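Local coordinates for peptidoglycan D,D-transpeptidase FtsI (Yersinia pestis, PDB 6SYN), which probably cross-links peptidoglycan stem peptides as a class B penicillin-binding protein, a D,D-transpeptidase whose active-site pocket here holds an opened penicillin, at residues A[118-123]-A[179-184]; A[215-220]-A[387-392]; A[328-333]-A[374-379]. One frame throughout, in Å; residues are numbered along the deposited sequence.

The three contacts run from the dimerisation-domain segment 118-123 into the transpeptidase domain. Interactions 1 and 2 adjoin, their centres 12 Å apart, through Ser180: its OG lies 2.7 Å from Val217 O, and its N 2.8 Å from Ile391 O, both probable hydrogen bonds. Interaction 3, nested in the loop that interaction 2 closes, also has its centre 12 Å from the latter's. There the link is packing, with Leu389 CD1 3.9 Å from Arg375 CD. The centres of interactions 1 and 3 are 21 Å apart, without touching. Interaction 3 approaches the active site: the Phe330 side chain is about 12 Å from the bound ligand, and Tyr377 OH hydrogen-bonds Thr253 O, next to the pocket residue Ser252.

Interaction 1: A[118-123]-A[179-184]; sequences QVMAHI and LSVDER. With ACT (acetate ion), chain C.
Residues 118-120 have helical backbone angles and continue into a short helix that takes in Ile123; they face 179-182, the loop that runs into the long helix 183-199. The backbones stay well apart: the CA atoms of Met120 and Glu183 are 7.9 Å from each other, those of Ile123 and Val181 9.1 Å. No hydrogen bond spans this gap, which side chains fill. Val181 is the central piece. Its CG1 lies anti to the backbone N (chi1 167°), so that each methyl meets a different partner. Met120, whose chain bends at chi2 (-82°) and again at chi3, presents its terminal CE tip to tip, 3.8 Å from Val181 CG1. Ile123, extended along CG1, does likewise, with CD1 3.7 Å from Val181 CG2. Its other branch slides past Leu179 in the opposite direction, Ile123 CG2 standing 4.1 Å from Leu179 CD1. At the border of this apolar group the Glu183 chain bends at chi2 and crosses Met120 obliquely, with OE1 4.0 Å from Met120 CG. Leu27 of strand 26-38 touches both Met120 and Leu179, while Gln186 of the long helix packs on Met120, Ile123 and Val181.

Asp182, whose side chain sets off away from 118-123, is the N-cap of helix 183-199. Its OD1 accepts a weak capping bond from Arg184 N. In a salt bridge, Asp182 OD2 accepts through its syn lone pair from Arg184 NH2 at 2.8 Å, the oxygen only 16° out of the guanidinium plane. An acetate, probably from the crystallisation liquor, lies at the guanidinium edge, its O 3.3 Å from Arg184 NH1. Dispersion and apolar burial thus join the two segments, whereas the Asp182-Arg184 ion pair lies away from 118-123, at the start of the helix.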
loop_
_atom_site.group_PDB
_atom_site.type_symbol
_atom_site.label_atom_id
_atom_site.label_comp_id
_atom_site.label_asym_id
_atom_site.label_seq_id
_atom_site.Cartn_x
_atom_site.Cartn_y
_atom_site.Cartn_z
ATOM N N GLN A 118 12.570 4.990 6.712
ATOM C CA GLN A 118 12.137 4.120 5.584
ATOM C C GLN A 118 10.643 3.779 5.732
ATOM O O GLN A 118 10.037 3.382 4.713
ATOM C CB GLN A 118 13.026 2.870 5.508
ATOM C CG GLN A 118 12.486 1.655 6.255
ATOM C CD GLN A 118 13.557 0.718 6.762
ATOM O OE1 GLN A 118 14.432 1.110 7.530
ATOM N NE2 GLN A 118 13.479 -0.543 6.364
ATOM N N VAL A 119 10.077 3.963 6.934
ATOM C CA VAL A 119 8.690 3.557 7.331
ATOM C C VAL A 119 7.651 4.417 6.587
ATOM O O VAL A 119 6.717 3.830 6.011
ATOM C CB VAL A 119 8.520 3.619 8.866
ATOM C CG1 VAL A 119 7.102 3.295 9.317
ATOM C CG2 VAL A 119 9.509 2.713 9.587
ATOM N N MET A 120 7.798 5.748 6.597
ATOM C CA MET A 120 6.880 6.698 5.904
ATOM C C MET A 120 7.394 6.996 4.488
ATOM O O MET A 120 6.695 7.723 3.764
ATOM C CB MET A 120 6.776 8.041 6.639
ATOM C CG MET A 120 6.241 7.980 8.064
ATOM S SD MET A 120 4.430 7.905 8.256
ATOM C CE MET A 120 3.853 8.839 6.840
ATOM N N ALA A 121 8.574 6.488 4.112
ATOM C CA ALA A 121 9.356 6.969 2.944
ATOM C C ALA A 121 8.434 7.184 1.737
ATOM O O ALA A 121 8.488 8.265 1.135
ATOM C CB ALA A 121 10.469 6.006 2.620
ATOM N N HIS A 122 7.608 6.192 1.406
ATOM C CA HIS A 122 6.757 6.186 0.189
ATOM C C HIS A 122 5.693 7.291 0.274
ATOM O O HIS A 122 5.464 7.949 -0.757
ATOM C CB HIS A 122 6.184 4.783 -0.038
ATOM C CG HIS A 122 7.221 3.804 -0.473
ATOM N ND1 HIS A 122 7.753 3.816 -1.754
ATOM C CD2 HIS A 122 7.846 2.808 0.192
ATOM C CE1 HIS A 122 8.651 2.857 -1.860
ATOM N NE2 HIS A 122 8.729 2.226 -0.678
ATOM N N ILE A 123 5.093 7.505 1.450
ATOM C CA ILE A 123 4.035 8.537 1.698
ATOM C C ILE A 123 4.642 9.942 1.570
ATOM O O ILE A 123 4.074 10.775 0.852
ATOM C CB ILE A 123 3.397 8.360 3.092
ATOM C CG1 ILE A 123 2.787 6.967 3.265
ATOM C CG2 ILE A 123 2.389 9.472 3.364
ATOM C CD1 ILE A 123 1.852 6.833 4.448
ATOM N N LEU A 179 -0.870 15.344 8.195
ATOM C CA LEU A 179 -1.338 14.149 7.443
ATOM C C LEU A 179 -2.432 13.439 8.252
ATOM O O LEU A 179 -2.546 13.686 9.472
ATOM C CB LEU A 179 -0.171 13.198 7.157
ATOM C CG LEU A 179 0.934 13.718 6.236
ATOM C CD1 LEU A 179 1.928 12.610 5.931
ATOM C CD2 LEU A 179 0.382 14.284 4.935
ATOM N N SER A 180 -3.200 12.586 7.573
ATOM C CA SER A 180 -4.248 11.706 8.153
ATOM C C SER A 180 -3.607 10.460 8.788
ATOM O O SER A 180 -4.277 9.806 9.598
ATOM C CB SER A 180 -5.236 11.318 7.092
ATOM O OG SER A 180 -4.643 10.401 6.188
ATOM N N VAL A 181 -2.357 10.152 8.426
ATOM C CA VAL A 181 -1.611 8.923 8.836
ATOM C C VAL A 181 -1.244 9.007 10.326
ATOM O O VAL A 181 -1.129 10.132 10.847
ATOM C CB VAL A 181 -0.373 8.748 7.935
ATOM C CG1 VAL A 181 0.617 7.722 8.468
ATOM C CG2 VAL A 181 -0.780 8.406 6.514
ATOM N N ASP A 182 -1.082 7.856 10.988
ATOM C CA ASP A 182 -0.619 7.750 12.400
ATOM C C ASP A 182 0.733 7.024 12.382
ATOM O O ASP A 182 0.794 5.935 11.775
ATOM C CB ASP A 182 -1.682 7.074 13.276
ATOM C CG ASP A 182 -1.355 7.025 14.762
ATOM O OD1 ASP A 182 -0.159 6.975 15.101
ATOM O OD2 ASP A 182 -2.304 7.039 15.578
ATOM N N GLU A 183 1.774 7.618 12.982
ATOM C CA GLU A 183 3.177 7.110 12.924
ATOM C C GLU A 183 3.257 5.747 13.628
ATOM O O GLU A 183 3.931 4.854 13.078
ATOM C CB GLU A 183 4.170 8.124 13.510
ATOM C CG GLU A 183 5.437 7.506 14.099
ATOM C CD GLU A 183 6.330 6.774 13.109
ATOM O OE1 GLU A 183 6.185 7.034 11.903
ATOM O OE2 GLU A 183 7.163 5.941 13.537
ATOM N N ARG A 184 2.612 5.604 14.792
ATOM C CA ARG A 184 2.552 4.337 15.570
ATOM C C ARG A 184 1.981 3.220 14.690
ATOM O O ARG A 184 2.506 2.087 14.760
ATOM C CB ARG A 184 1.659 4.469 16.809
ATOM C CG ARG A 184 2.184 5.384 17.907
ATOM C CD ARG A 184 1.137 5.615 18.986
ATOM N NE ARG A 184 -0.104 6.117 18.403
ATOM C CZ ARG A 184 -1.319 6.048 18.951
ATOM N NH1 ARG A 184 -1.508 5.485 20.135
ATOM N NH2 ARG A 184 -2.355 6.539 18.291
HETATM C C ACT C . -4.740 6.764 21.346
HETATM O O ACT C . -4.738 5.691 20.708
HETATM O OXT ACT C . -5.447 7.748 21.041
HETATM C CH3 ACT C . -3.820 6.886 22.574
#

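Interaction 2: A[215-220]-A[387-392]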
loop_
_atom_site.group_PDB
_atom_site.type_symbol
_atom_site.label_atom_id
_atom_site.label_comp_id
_atom_site.label_asym_id
_atom_site.label_seq_id
_atom_site.Cartn_x
_atom_site.Cartn_y
_atom_site.Cartn_z
ATOM N N GLY A 215 -12.845 7.998 6.086
ATOM C CA GLY A 215 -12.154 7.745 4.805
ATOM C C GLY A 215 -10.681 8.117 4.878
ATOM O O GLY A 215 -9.996 8.045 3.843
ATOM N N GLU A 216 -10.202 8.501 6.059
ATOM C CA GLU A 216 -8.788 8.881 6.282
ATOM C C GLU A 216 -7.901 7.645 6.075
ATOM O O GLU A 216 -8.315 6.538 6.498
ATOM C CB GLU A 216 -8.625 9.443 7.690
ATOM C CG GLU A 216 -9.222 10.820 7.871
ATOM C CD GLU A 216 -9.175 11.274 9.316
ATOM O OE1 GLU A 216 -9.872 10.660 10.148
ATOM O OE2 GLU A 216 -8.411 12.206 9.614
ATOM N N VAL A 217 -6.741 7.826 5.433
ATOM C CA VAL A 217 -5.682 6.784 5.311
ATOM C C VAL A 217 -4.809 6.880 6.562
ATOM O O VAL A 217 -4.046 7.860 6.664
ATOM C CB VAL A 217 -4.838 6.944 4.033
ATOM C CG1 VAL A 217 -3.766 5.867 3.949
ATOM C CG2 VAL A 217 -5.692 6.954 2.770
ATOM N N LEU A 218 -4.947 5.910 7.470
ATOM C CA LEU A 218 -4.242 5.840 8.775
ATOM C C LEU A 218 -2.850 5.233 8.585
ATOM O O LEU A 218 -1.944 5.581 9.368
ATOM C CB LEU A 218 -5.084 5.004 9.747
ATOM C CG LEU A 218 -6.415 5.636 10.148
ATOM C CD1 LEU A 218 -7.295 4.654 10.903
ATOM C CD2 LEU A 218 -6.189 6.899 10.968
ATOM N N ALA A 219 -2.692 4.337 7.608
ATOM C CA ALA A 219 -1.406 3.675 7.300
ATOM C C ALA A 219 -1.362 3.287 5.820
ATOM O O ALA A 219 -2.394 2.839 5.297
ATOM C CB ALA A 219 -1.225 2.479 8.199
ATOM N N MET A 220 -0.197 3.454 5.188
ATOM C CA MET A 220 0.066 3.092 3.771
ATOM C C MET A 220 1.558 2.765 3.616
ATOM O O MET A 220 2.367 3.710 3.489
ATOM C CB MET A 220 -0.320 4.251 2.847
ATOM C CG MET A 220 -0.287 3.902 1.374
ATOM S SD MET A 220 -0.465 5.383 0.353
ATOM C CE MET A 220 -2.206 5.298 -0.058
ATOM N N ARG A 387 -17.294 6.554 1.072
ATOM C CA ARG A 387 -16.694 7.833 1.536
ATOM C C ARG A 387 -15.425 8.119 0.737
ATOM O O ARG A 387 -14.723 7.201 0.328
ATOM C CB ARG A 387 -16.422 7.778 3.044
ATOM C CG ARG A 387 -17.461 8.530 3.866
ATOM C CD ARG A 387 -17.173 8.586 5.355
ATOM N NE ARG A 387 -17.626 7.361 5.992
ATOM C CZ ARG A 387 -18.811 7.175 6.567
ATOM N NH1 ARG A 387 -19.096 5.996 7.095
ATOM N NH2 ARG A 387 -19.701 8.149 6.629
ATOM N N PRO A 388 -15.120 9.400 0.440
ATOM C CA PRO A 388 -13.835 9.769 -0.153
ATOM C C PRO A 388 -12.624 9.593 0.776
ATOM O O PRO A 388 -12.736 9.811 1.967
ATOM C CB PRO A 388 -13.972 11.260 -0.510
ATOM C CG PRO A 388 -15.178 11.760 0.265
ATOM C CD PRO A 388 -16.031 10.546 0.574
ATOM N N LEU A 389 -11.483 9.248 0.177
ATOM C CA LEU A 389 -10.167 9.085 0.848
ATOM C C LEU A 389 -9.533 10.460 1.096
ATOM O O LEU A 389 -9.906 11.405 0.385
ATOM C CB LEU A 389 -9.280 8.229 -0.061
ATOM C CG LEU A 389 -9.763 6.800 -0.302
ATOM C CD1 LEU A 389 -9.201 6.247 -1.602
ATOM C CD2 LEU A 389 -9.394 5.901 0.868
ATOM N N SER A 390 -8.611 10.563 2.063
ATOM C CA SER A 390 -7.670 11.710 2.215
ATOM C C SER A 390 -6.393 11.269 2.954
ATOM O O SER A 390 -6.492 10.325 3.766
ATOM C CB SER A 390 -8.345 12.893 2.885
ATOM O OG SER A 390 -8.708 12.600 4.224
ATOM N N ILE A 391 -5.249 11.916 2.661
ATOM C CA ILE A 391 -3.935 11.720 3.365
ATOM C C ILE A 391 -3.701 12.869 4.352
ATOM O O ILE A 391 -2.583 12.931 4.902
ATOM C CB ILE A 391 -2.696 11.584 2.437
ATOM C CG1 ILE A 391 -2.921 12.077 1.005
ATOM C CG2 ILE A 391 -2.149 10.161 2.461
ATOM C CD1 ILE A 391 -2.985 13.582 0.876
ATOM N N THR A 392 -4.684 13.747 4.576
ATOM C CA THR A 392 -4.580 14.871 5.551
ATOM C C THR A 392 -5.681 14.724 6.604
ATOM O O THR A 392 -6.773 14.252 6.254
ATOM C CB THR A 392 -4.595 16.232 4.842
ATOM O OG1 THR A 392 -5.842 16.417 4.170
ATOM C CG2 THR A 392 -3.457 16.370 3.853
#
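A positive phi at Gly215 (74°) turns the chain just ahead of strand 217-223 and brings its carbonyl to face residues 387-392. Opposite, Ser390 holds OG in the crowded position between its own N and carbonyl carbon (chi1 66°), from which the hydroxyl donates to Thr392 O at 3.3 Å, in the carbonyl plane. Val217 has CG1 anti to the backbone N, leaving CG2 beside that N and over the opposing chain.

The main polar link is made by backbone atoms: Val217 N donates to Ser390 O at 3.0 Å, nearly along the C=O axis (173°). Ser180 OG is also within hydrogen-bonding reach of Ser390 O, but has one proton for this oxygen and Val217 O. Running the other way, Ser390 N gives Gly215 O a weak bond of 3.4 Å. The same oxygen receives a CA-H...O contact from Leu389 CA at 3.2 Å, and Leu389 CD2 leans to within 3.7 Å of it. Having no side chain, Gly215 lets Pro388 O approach its CA to 3.6 Å, a second CA-H...O contact. Apolar touching is sparser: Val217 CG2 meets Leu389 CD2 at 4.3 Å, and Ile391 CG2 lies near Val217 CB.

Glu216 extends beyond CG past the Ser390 hydroxyl, and its carboxylate finds its partners nearby: OE1 bonds Thr214 OG1, while OE2 takes Val394 N and a salt bridge from Arg22. This fixes the charged end on the flank of the contact.

Farther along, a classic bulge sets Leu218 and Ala219 opposite the single residue Leu209 of strand 204-211. Strand 217-223 is an outermost strand of the five-stranded antiparallel sheet of the transpeptidase domain, the fold shared by penicillin-binding proteins and serine beta-lactamases, and residues 387-392 pass beside the start of this edge strand.

Interaction 3: A[328-333]-A[374-379]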
loop_
_atom_site.group_PDB
_atom_site.type_symbol
_atom_site.label_atom_id
_atom_site.label_comp_id
_atom_site.label_asym_id
_atom_site.label_seq_id
_atom_site.Cartn_x
_atom_site.Cartn_y
_atom_site.Cartn_z
ATOM N N PHE A 328 -18.739 0.535 -5.607
ATOM C CA PHE A 328 -17.741 0.346 -4.520
ATOM C C PHE A 328 -16.436 1.078 -4.853
ATOM O O PHE A 328 -15.577 1.192 -3.956
ATOM C CB PHE A 328 -17.525 -1.142 -4.229
ATOM C CG PHE A 328 -18.429 -1.680 -3.149
ATOM C CD1 PHE A 328 -19.673 -2.209 -3.455
ATOM C CD2 PHE A 328 -18.053 -1.618 -1.816
ATOM C CE1 PHE A 328 -20.504 -2.692 -2.453
ATOM C CE2 PHE A 328 -18.885 -2.102 -0.815
ATOM C CZ PHE A 328 -20.110 -2.641 -1.136
ATOM N N GLY A 329 -16.293 1.552 -6.092
ATOM C CA GLY A 329 -15.253 2.520 -6.489
ATOM C C GLY A 329 -14.148 1.918 -7.342
ATOM O O GLY A 329 -13.139 2.612 -7.541
ATOM N N PHE A 330 -14.299 0.685 -7.832
ATOM C CA PHE A 330 -13.409 0.132 -8.887
ATOM C C PHE A 330 -13.601 0.984 -10.153
ATOM O O PHE A 330 -14.738 1.448 -10.412
ATOM C CB PHE A 330 -13.648 -1.368 -9.098
ATOM C CG PHE A 330 -12.971 -2.293 -8.109
ATOM C CD1 PHE A 330 -12.046 -1.828 -7.182
ATOM C CD2 PHE A 330 -13.241 -3.655 -8.124
ATOM C CE1 PHE A 330 -11.428 -2.693 -6.290
ATOM C CE2 PHE A 330 -12.616 -4.520 -7.237
ATOM C CZ PHE A 330 -11.706 -4.038 -6.324
ATOM N N GLY A 331 -12.503 1.243 -10.873
ATOM C CA GLY A 331 -12.477 2.046 -12.112
ATOM C C GLY A 331 -12.595 3.539 -11.850
ATOM O O GLY A 331 -12.890 4.287 -12.800
ATOM N N LYS A 332 -12.358 3.981 -10.616
ATOM C CA LYS A 332 -12.584 5.387 -10.203
ATOM C C LYS A 332 -11.344 5.921 -9.489
ATOM O O LYS A 332 -10.782 5.194 -8.648
ATOM C CB LYS A 332 -13.796 5.477 -9.277
ATOM C CG LYS A 332 -15.153 5.330 -9.951
ATOM C CD LYS A 332 -16.279 5.328 -8.947
ATOM C CE LYS A 332 -17.634 5.049 -9.562
ATOM N NZ LYS A 332 -18.704 5.033 -8.536
ATOM N N ALA A 333 -10.963 7.164 -9.795
ATOM C CA ALA A 333 -9.808 7.854 -9.180
ATOM C C ALA A 333 -10.004 7.889 -7.661
ATOM O O ALA A 333 -11.159 7.942 -7.211
ATOM C CB ALA A 333 -9.639 9.237 -9.760
ATOM N N ALA A 374 -8.773 -1.063 -0.576
ATOM C CA ALA A 374 -8.946 -0.617 0.825
ATOM C C ALA A 374 -10.258 0.159 0.940
ATOM O O ALA A 374 -10.985 -0.046 1.928
ATOM C CB ALA A 374 -7.771 0.220 1.262
ATOM N N ARG A 375 -10.555 0.997 -0.055
ATOM C CA ARG A 375 -11.790 1.818 -0.086
ATOM C C ARG A 375 -13.015 0.906 -0.251
ATOM O O ARG A 375 -14.039 1.201 0.391
ATOM C CB ARG A 375 -11.707 2.876 -1.184
ATOM C CG ARG A 375 -12.816 3.917 -1.099
ATOM C CD ARG A 375 -12.841 4.872 -2.273
ATOM N NE ARG A 375 -12.645 4.185 -3.539
ATOM C CZ ARG A 375 -12.179 4.750 -4.646
ATOM N NH1 ARG A 375 -11.862 6.034 -4.665
ATOM N NH2 ARG A 375 -12.033 4.022 -5.740
ATOM N N VAL A 376 -12.926 -0.156 -1.058
ATOM C CA VAL A 376 -14.013 -1.174 -1.171
ATOM C C VAL A 376 -14.334 -1.685 0.244
ATOM O O VAL A 376 -15.508 -1.640 0.647
ATOM C CB VAL A 376 -13.649 -2.322 -2.136
ATOM C CG1 VAL A 376 -14.615 -3.492 -2.020
ATOM C CG2 VAL A 376 -13.577 -1.847 -3.579
ATOM N N TYR A 377 -13.317 -2.105 0.992
ATOM C CA TYR A 377 -13.472 -2.745 2.323
ATOM C C TYR A 377 -13.867 -1.689 3.370
ATOM O O TYR A 377 -14.604 -2.059 4.310
ATOM C CB TYR A 377 -12.240 -3.609 2.615
ATOM C CG TYR A 377 -12.353 -4.953 1.945
ATOM C CD1 TYR A 377 -12.092 -5.104 0.593
ATOM C CD2 TYR A 377 -12.844 -6.049 2.633
ATOM C CE1 TYR A 377 -12.244 -6.323 -0.044
ATOM C CE2 TYR A 377 -13.012 -7.276 2.012
ATOM C CZ TYR A 377 -12.707 -7.414 0.670
ATOM O OH TYR A 377 -12.879 -8.622 0.058
ATOM N N ALA A 378 -13.449 -0.428 3.192
ATOM C CA ALA A 378 -13.872 0.735 4.012
ATOM C C ALA A 378 -15.367 1.017 3.795
ATOM O O ALA A 378 -16.035 1.473 4.755
ATOM C CB ALA A 378 -13.039 1.945 3.673
ATOM N N THR A 379 -15.867 0.749 2.583
ATOM C CA THR A 379 -17.288 0.910 2.175
ATOM C C THR A 379 -18.113 -0.276 2.704
ATOM O O THR A 379 -19.247 -0.031 3.185
ATOM C CB THR A 379 -17.378 1.102 0.657
ATOM O OG1 THR A 379 -16.457 2.145 0.335
ATOM C CG2 THR A 379 -18.765 1.466 0.176
HETATM O O HOH W 1 -12.805 1.563 -4.340
#
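Phe328, Phe330, Val376 and Thr379 make the close-packed half of this contact, where the loop 328-333 lies along helix 370-381. The Phe328 ring comes edge-on to the helix backbone, with CD2 3.5 Å from Val376 O. The same CD2 lies 3.9 Å from Val376 CG1, and one turn on, the ring crosses Thr379 obliquely, Phe328 CE2 meeting Thr379 CG2 at 3.7 Å. Val376, with CG1 anti to its backbone N (chi1 168°), thereby sends its other methyl toward Phe330: CG2 is 3.6 Å from Phe330 CE1, the two side chains crossing at about a right angle. Thr379 keeps its methyl on Phe328 by turning OG1 back to Arg375 O, a carbonyl that also accepts from Thr379 N.

The chain leaves helix 319-327 in a Schellman motif at Gly329, then reverses in a type II turn from Gly329 to Lys332 with Gly331 at positive phi. Helix 370-381 is held between this loop and strand 204-211 of the transpeptidase sheet, on which Ala374 and Ala378 rest. Met257 and Met260 of helix 255-264 pack on Phe328.

Toward the end of the turn and at Ala333 the contact is polar and looser. Arg375, itself buried, bends at chi3 (43°) and offers its guanidinium edge to loop carbonyls: NH1 donates to Ala333 O at 3.3 Å, from above the carbonyl plane, and NH2 makes a weak, nearly straight bond of 3.4 Å to Lys332 O. Its NE reaches Phe328 O indirectly, through a water 2.7 Å away that donates to that oxygen, while the loop end, Lys332 and Ala333, borders the solvent.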